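Local coordinates for protein eukaryotic translation initiation factor 2A (Schizosaccharomyces pombe, PDB 3WJ9) that probably directs methionyl-tRNAi to 40S ribosomal subunits in a codon-dependent manner during initiation on a small number of mRNAs, here seen as its beta-propeller part, at residues V183-K188 with P192-T197; K210-A215 with K242-E247. One frame throughout, in Å; residues are numbered along the deposited sequence.

Interaction 1: residues V183-K188 with P192-T197; sequences VFIPEK and PASVRT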
loop_
_atom_site.group_PDB
_atom_site.type_symbol
_atom_site.label_atom_id
_atom_site.label_comp_id
_atom_site.label_asym_id
_atom_site.label_seq_id
_atom_site.Cartn_x
_atom_site.Cartn_y
_atom_site.Cartn_z
ATOM N N VAL A 183 4.343 17.004 4.308
ATOM C CA VAL A 183 5.245 17.284 3.188
ATOM C C VAL A 183 6.722 17.250 3.626
ATOM O O VAL A 183 7.020 17.363 4.814
ATOM C CB VAL A 183 4.913 18.661 2.554
ATOM C CG1 VAL A 183 5.536 18.792 1.182
ATOM C CG2 VAL A 183 3.405 18.857 2.449
ATOM N N PHE A 184 7.639 17.089 2.671
ATOM C CA PHE A 184 9.070 16.997 2.975
ATOM C C PHE A 184 9.951 17.778 1.993
ATOM O O PHE A 184 9.675 17.826 0.796
ATOM C CB PHE A 184 9.504 15.529 3.001
ATOM C CG PHE A 184 10.980 15.331 3.220
ATOM C CD1 PHE A 184 11.525 15.441 4.486
ATOM C CD2 PHE A 184 11.815 15.018 2.162
ATOM C CE1 PHE A 184 12.877 15.256 4.694
ATOM C CE2 PHE A 184 13.169 14.831 2.365
ATOM C CZ PHE A 184 13.700 14.950 3.631
ATOM N N ILE A 185 11.022 18.374 2.514
ATOM C CA ILE A 185 11.958 19.169 1.718
ATOM C C ILE A 185 13.373 18.600 1.816
ATOM O O ILE A 185 13.929 18.522 2.906
ATOM C CB ILE A 185 11.977 20.649 2.175
ATOM C CG1 ILE A 185 10.565 21.243 2.158
ATOM C CG2 ILE A 185 12.940 21.473 1.327
ATOM C CD1 ILE A 185 9.871 21.215 3.506
ATOM N N PRO A 186 13.965 18.212 0.674
ATOM C CA PRO A 186 15.273 17.548 0.682
ATOM C C PRO A 186 16.407 18.508 1.033
ATOM O O PRO A 186 16.263 19.717 0.860
ATOM C CB PRO A 186 15.410 17.040 -0.753
ATOM C CG PRO A 186 14.649 18.029 -1.557
ATOM C CD PRO A 186 13.488 18.465 -0.696
ATOM N N GLU A 187 17.519 17.960 1.517
ATOM C CA GLU A 187 18.657 18.757 1.971
ATOM C C GLU A 187 19.325 19.535 0.843
ATOM O O GLU A 187 19.624 18.980 -0.214
ATOM C CB GLU A 187 19.695 17.857 2.650
ATOM C CG GLU A 187 21.022 18.546 2.938
ATOM C CD GLU A 187 22.180 17.572 3.050
ATOM O OE1 GLU A 187 22.443 17.075 4.166
ATOM O OE2 GLU A 187 22.824 17.299 2.016
ATOM N N LYS A 188 19.568 20.819 1.077
ATOM C CA LYS A 188 20.321 21.633 0.130
ATOM C C LYS A 188 21.509 22.302 0.815
ATOM O O LYS A 188 21.811 22.015 1.971
ATOM C CB LYS A 188 19.419 22.685 -0.522
ATOM C CG LYS A 188 18.987 23.814 0.398
ATOM C CD LYS A 188 18.315 24.923 -0.397
ATOM C CE LYS A 188 17.791 26.027 0.504
ATOM N NZ LYS A 188 18.001 27.370 -0.103
ATOM N N PRO A 192 19.369 22.136 6.205
ATOM C CA PRO A 192 19.034 20.729 6.403
ATOM C C PRO A 192 17.677 20.407 5.788
ATOM O O PRO A 192 17.001 21.313 5.302
ATOM C CB PRO A 192 19.003 20.586 7.929
ATOM C CG PRO A 192 19.086 22.000 8.488
ATOM C CD PRO A 192 18.948 22.953 7.352
ATOM N N ALA A 193 17.289 19.137 5.800
ATOM C CA ALA A 193 15.980 18.756 5.295
ATOM C C ALA A 193 14.898 19.187 6.273
ATOM O O ALA A 193 15.184 19.469 7.435
ATOM C CB ALA A 193 15.916 17.266 5.052
ATOM N N SER A 194 13.656 19.238 5.804
ATOM C CA SER A 194 12.552 19.675 6.651
ATOM C C SER A 194 11.266 18.892 6.396
ATOM O O SER A 194 11.024 18.409 5.291
ATOM C CB SER A 194 12.294 21.170 6.453
ATOM O OG SER A 194 11.238 21.616 7.285
ATOM N N VAL A 195 10.449 18.778 7.441
ATOM C CA VAL A 195 9.152 18.117 7.369
ATOM C C VAL A 195 8.065 19.077 7.852
ATOM O O VAL A 195 8.258 19.799 8.827
ATOM C CB VAL A 195 9.127 16.822 8.215
ATOM C CG1 VAL A 195 7.717 16.258 8.319
ATOM C CG2 VAL A 195 10.077 15.788 7.633
ATOM N N ARG A 196 6.925 19.077 7.167
ATOM C CA ARG A 196 5.861 20.039 7.438
ATOM C C ARG A 196 4.463 19.415 7.390
ATOM O O ARG A 196 4.189 18.548 6.564
ATOM C CB ARG A 196 5.944 21.194 6.435
ATOM C CG ARG A 196 5.699 22.539 7.062
ATOM C CD ARG A 196 6.972 23.078 7.645
ATOM N NE ARG A 196 7.941 23.459 6.630
ATOM C CZ ARG A 196 7.904 24.618 5.988
ATOM N NH1 ARG A 196 6.964 25.505 6.283
ATOM N NH2 ARG A 196 8.816 24.902 5.071
ATOM N N THR A 197 3.575 19.855 8.278
ATOM C CA THR A 197 2.180 19.423 8.209
ATOM C C THR A 197 1.242 20.621 8.081
ATOM O O THR A 197 1.487 21.681 8.658
ATOM C CB THR A 197 1.758 18.594 9.438
ATOM O OG1 THR A 197 1.736 19.431 10.599
ATOM C CG2 THR A 197 2.723 17.435 9.666
#

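Interaction 2: residues K210-A215 with K242-E247; sequences KTFFKA and KNYYGE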
loop_
_atom_site.group_PDB
_atom_site.type_symbol
_atom_site.label_atom_id
_atom_site.label_comp_id
_atom_site.label_asym_id
_atom_site.label_seq_id
_atom_site.Cartn_x
_atom_site.Cartn_y
_atom_site.Cartn_z
ATOM N N LYS A 210 9.271 21.488 11.186
ATOM C CA LYS A 210 10.450 20.850 11.759
ATOM C C LYS A 210 11.533 20.680 10.690
ATOM O O LYS A 210 11.231 20.570 9.502
ATOM C CB LYS A 210 10.080 19.488 12.365
ATOM C CG LYS A 210 8.968 19.499 13.438
ATOM C CD LYS A 210 8.801 20.814 14.188
ATOM C CE LYS A 210 7.856 20.693 15.361
ATOM N NZ LYS A 210 7.228 22.012 15.667
ATOM N N THR A 211 12.793 20.667 11.110
ATOM C CA THR A 211 13.889 20.473 10.166
ATOM C C THR A 211 14.792 19.317 10.607
ATOM O O THR A 211 14.878 18.998 11.794
ATOM C CB THR A 211 14.716 21.771 9.984
ATOM O OG1 THR A 211 15.424 21.726 8.740
ATOM C CG2 THR A 211 15.692 21.969 11.116
ATOM N N PHE A 212 15.437 18.674 9.634
ATOM C CA PHE A 212 16.228 17.471 9.889
ATOM C C PHE A 212 17.518 17.441 9.071
ATOM O O PHE A 212 17.563 17.925 7.946
ATOM C CB PHE A 212 15.399 16.219 9.593
ATOM C CG PHE A 212 14.146 16.110 10.418
ATOM C CD1 PHE A 212 12.957 16.664 9.972
ATOM C CD2 PHE A 212 14.156 15.456 11.640
ATOM C CE1 PHE A 212 11.804 16.571 10.727
ATOM C CE2 PHE A 212 13.004 15.358 12.399
ATOM C CZ PHE A 212 11.827 15.916 11.942
ATOM N N PHE A 213 18.552 16.824 9.635
ATOM C CA PHE A 213 19.908 16.904 9.097
ATOM C C PHE A 213 20.385 15.583 8.531
ATOM O O PHE A 213 19.901 14.520 8.921
ATOM C CB PHE A 213 20.881 17.362 10.178
ATOM C CG PHE A 213 20.377 18.503 10.978
ATOM C CD1 PHE A 213 20.819 19.781 10.716
ATOM C CD2 PHE A 213 19.448 18.306 11.989
ATOM C CE1 PHE A 213 20.350 20.830 11.441
ATOM C CE2 PHE A 213 18.979 19.357 12.706
ATOM C CZ PHE A 213 19.430 20.615 12.426
ATOM N N LYS A 214 21.348 15.667 7.616
ATOM C CA LYS A 214 21.863 14.499 6.917
ATOM C C LYS A 214 20.705 13.707 6.329
ATOM O O LYS A 214 20.706 12.479 6.352
ATOM C CB LYS A 214 22.695 13.626 7.857
ATOM C CG LYS A 214 24.005 14.260 8.290
ATOM C CD LYS A 214 24.598 13.539 9.487
ATOM C CE LYS A 214 24.897 12.086 9.165
ATOM N NZ LYS A 214 25.471 11.380 10.341
ATOM N N ALA A 215 19.705 14.420 5.824
ATOM C CA ALA A 215 18.497 13.778 5.326
ATOM C C ALA A 215 18.238 14.120 3.866
ATOM O O ALA A 215 17.860 15.243 3.533
ATOM C CB ALA A 215 17.304 14.167 6.182
ATOM N N LYS A 242 17.753 7.224 10.676
ATOM C CA LYS A 242 17.108 7.459 11.966
ATOM C C LYS A 242 15.600 7.694 11.815
ATOM O O LYS A 242 15.132 8.144 10.772
ATOM C CB LYS A 242 17.771 8.640 12.692
ATOM C CG LYS A 242 17.150 8.946 14.049
ATOM C CD LYS A 242 17.912 9.978 14.849
ATOM C CE LYS A 242 17.404 10.013 16.287
ATOM N NZ LYS A 242 18.375 9.451 17.268
ATOM N N ASN A 243 14.855 7.371 12.869
ATOM C CA ASN A 243 13.397 7.382 12.862
ATOM C C ASN A 243 12.806 8.505 13.723
ATOM O O ASN A 243 13.194 8.670 14.878
ATOM C CB ASN A 243 12.889 6.025 13.352
ATOM C CG ASN A 243 11.407 5.832 13.121
ATOM O OD1 ASN A 243 10.852 6.312 12.134
ATOM N ND2 ASN A 243 10.756 5.120 14.033
ATOM N N TYR A 244 11.872 9.272 13.162
ATOM C CA TYR A 244 11.238 10.377 13.894
ATOM C C TYR A 244 9.721 10.215 14.003
ATOM O O TYR A 244 9.142 9.285 13.443
ATOM C CB TYR A 244 11.561 11.717 13.228
ATOM C CG TYR A 244 13.039 11.969 13.057
ATOM C CD1 TYR A 244 13.822 12.398 14.122
ATOM C CD2 TYR A 244 13.653 11.771 11.831
ATOM C CE1 TYR A 244 15.176 12.625 13.966
ATOM C CE2 TYR A 244 15.003 11.994 11.666
ATOM C CZ TYR A 244 15.760 12.420 12.734
ATOM O OH TYR A 244 17.107 12.643 12.565
ATOM N N TYR A 245 9.084 11.133 14.727
ATOM C CA TYR A 245 7.643 11.080 14.957
ATOM C C TYR A 245 7.039 12.484 14.946
ATOM O O TYR A 245 7.588 13.409 15.542
ATOM C CB TYR A 245 7.343 10.383 16.290
ATOM C CG TYR A 245 5.917 9.889 16.463
ATOM C CD1 TYR A 245 5.016 9.890 15.405
ATOM C CD2 TYR A 245 5.477 9.413 17.692
ATOM C CE1 TYR A 245 3.720 9.435 15.567
ATOM C CE2 TYR A 245 4.186 8.957 17.862
ATOM C CZ TYR A 245 3.312 8.970 16.800
ATOM O OH TYR A 245 2.028 8.513 16.977
ATOM N N GLY A 246 5.911 12.635 14.256
ATOM C CA GLY A 246 5.169 13.885 14.239
ATOM C C GLY A 246 3.712 13.634 14.583
ATOM O O GLY A 246 3.114 12.677 14.096
ATOM N N GLU A 247 3.135 14.490 15.418
ATOM C CA GLU A 247 1.792 14.247 15.933
ATOM C C GLU A 247 0.907 15.487 15.864
ATOM O O GLU A 247 0.939 16.327 16.760
ATOM C CB GLU A 247 1.876 13.744 17.376
ATOM C CG GLU A 247 0.715 12.874 17.812
ATOM C CD GLU A 247 1.020 12.108 19.085
ATOM O OE1 GLU A 247 2.216 11.921 19.393
ATOM O OE2 GLU A 247 0.066 11.694 19.776
#

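Interaction 1: residues V183-K188 with P192-T197
Pro192 enters the contact through its backbone, its carbonyl carbon lying near Glu187 CA just beyond the last paired residues. At Ala193 the methyl turns toward 183-188 and reaches the far end of the Phe184 ring, with Ala193 CB 3.5 Å from Phe184 CZ. Ser194 forms a hydrogen-bonded antiparallel pair with Ile185: Ile185 N gives to Ser194 O at 2.8 Å, and Ser194 N gives to Ile185 O, on a carbonyl lone pair. On the same face of the sheet Ile185 CD1 lies 3.8 Å from Ser194 CB, while the hydroxyl of Ser194 looks elsewhere, to Lys210 O on strand 206-212. Val195 faces Phe184 in a non-hydrogen-bonded pair. Its CG2 meets the edge of the phenyl, in the ring plane, 3.5 Å from Phe184 CD1. With Phe184 CG anti to the backbone N (chi1 176°), the ring lies along the partner strand and spans Val195 and Ala193. Phe220 of the next sheet touches both Phe184 and Val195, so an alanine in place of Phe184 would probably cost the Ala193 methyl the ring it meets, remove the edge contact with Val195 CG2 and open a gap beside Phe220. Arg196 closes the second hydrogen-bonded pair, with Val183 N to Arg196 O at 2.7 Å and Arg196 N to Val183 O at 2.9 Å. Its chain bends twice beyond CB, bringing NH2 diagonally to within 4.1 Å of Ile185 CD1. The N-to-C directions of the short segments 183-185 and 193-197 are 162° apart, hence nearly antiparallel, as expected of the hairpin formed by the two middle strands of a propeller blade. Chemically, the backbone bonds set the register, whereas the apolar residues on the Phe184 face supply packing toward the neighbouring blade.

Interaction 2: residues K210-A215 with K242-E247
Ala193 O, beside the strand whose Phe212 ring meets Tyr244, accepts a hydrogen bond from the hydroxyl of Thr211 and a probable one from the backbone N of Phe212. Tyr244 bonds through its backbone to Val231 of strand 228-233. Between the two segments no hydrogen bond forms, and the contact rests on the Phe212 and Tyr244 side chains, Phe212 CA and Tyr244 CA being 9.6 Å apart. Phe212 CE2 sits over the centre of one face of the tyrosine, 3.4 Å above its plane and 3.5 Å from Tyr244 CG. Next to it, Phe212 CD2 lies 3.6 Å from Tyr244 CZ, so the CD2-CE2 bond of Phe212 lies over the Tyr244 ring. The planes of this oblique pair are inclined at 49°, with the Phe212 and Tyr244 centroids 4.4 Å apart. Each CG lies beside its own backbone N (chi1 -59° for Phe212, -55° for Tyr244), which brings the rings together between the strands, the two side chains running antiparallel past one another. Strand 206-212 is the last strand of its sheet and 242-247 an edge strand of the next, so the pair is apolar packing between successive blades, characteristic of a beta-propeller.

Overall arrangement
Following the chain from the N terminus, interaction 1 comes first: strand 180-185 turns through a seven-residue loop, 186-192, and returns as 193-199, closing a hairpin. Strand 206-212 is then added beside 193-199 in the same antiparallel sheet, where Ser194 and Ala193 meet Lys210 and Phe212. Interaction 2 closes a wider loop, from 210-215 through strands 220-222 and 228-233 to 242-247. The contacts are therefore in series, neither nested nor crossed, with centres about 9 Å apart. Interaction 1 builds a blade internally, and interaction 2 joins that blade to its successor in the propeller, which begins with strand 220-222.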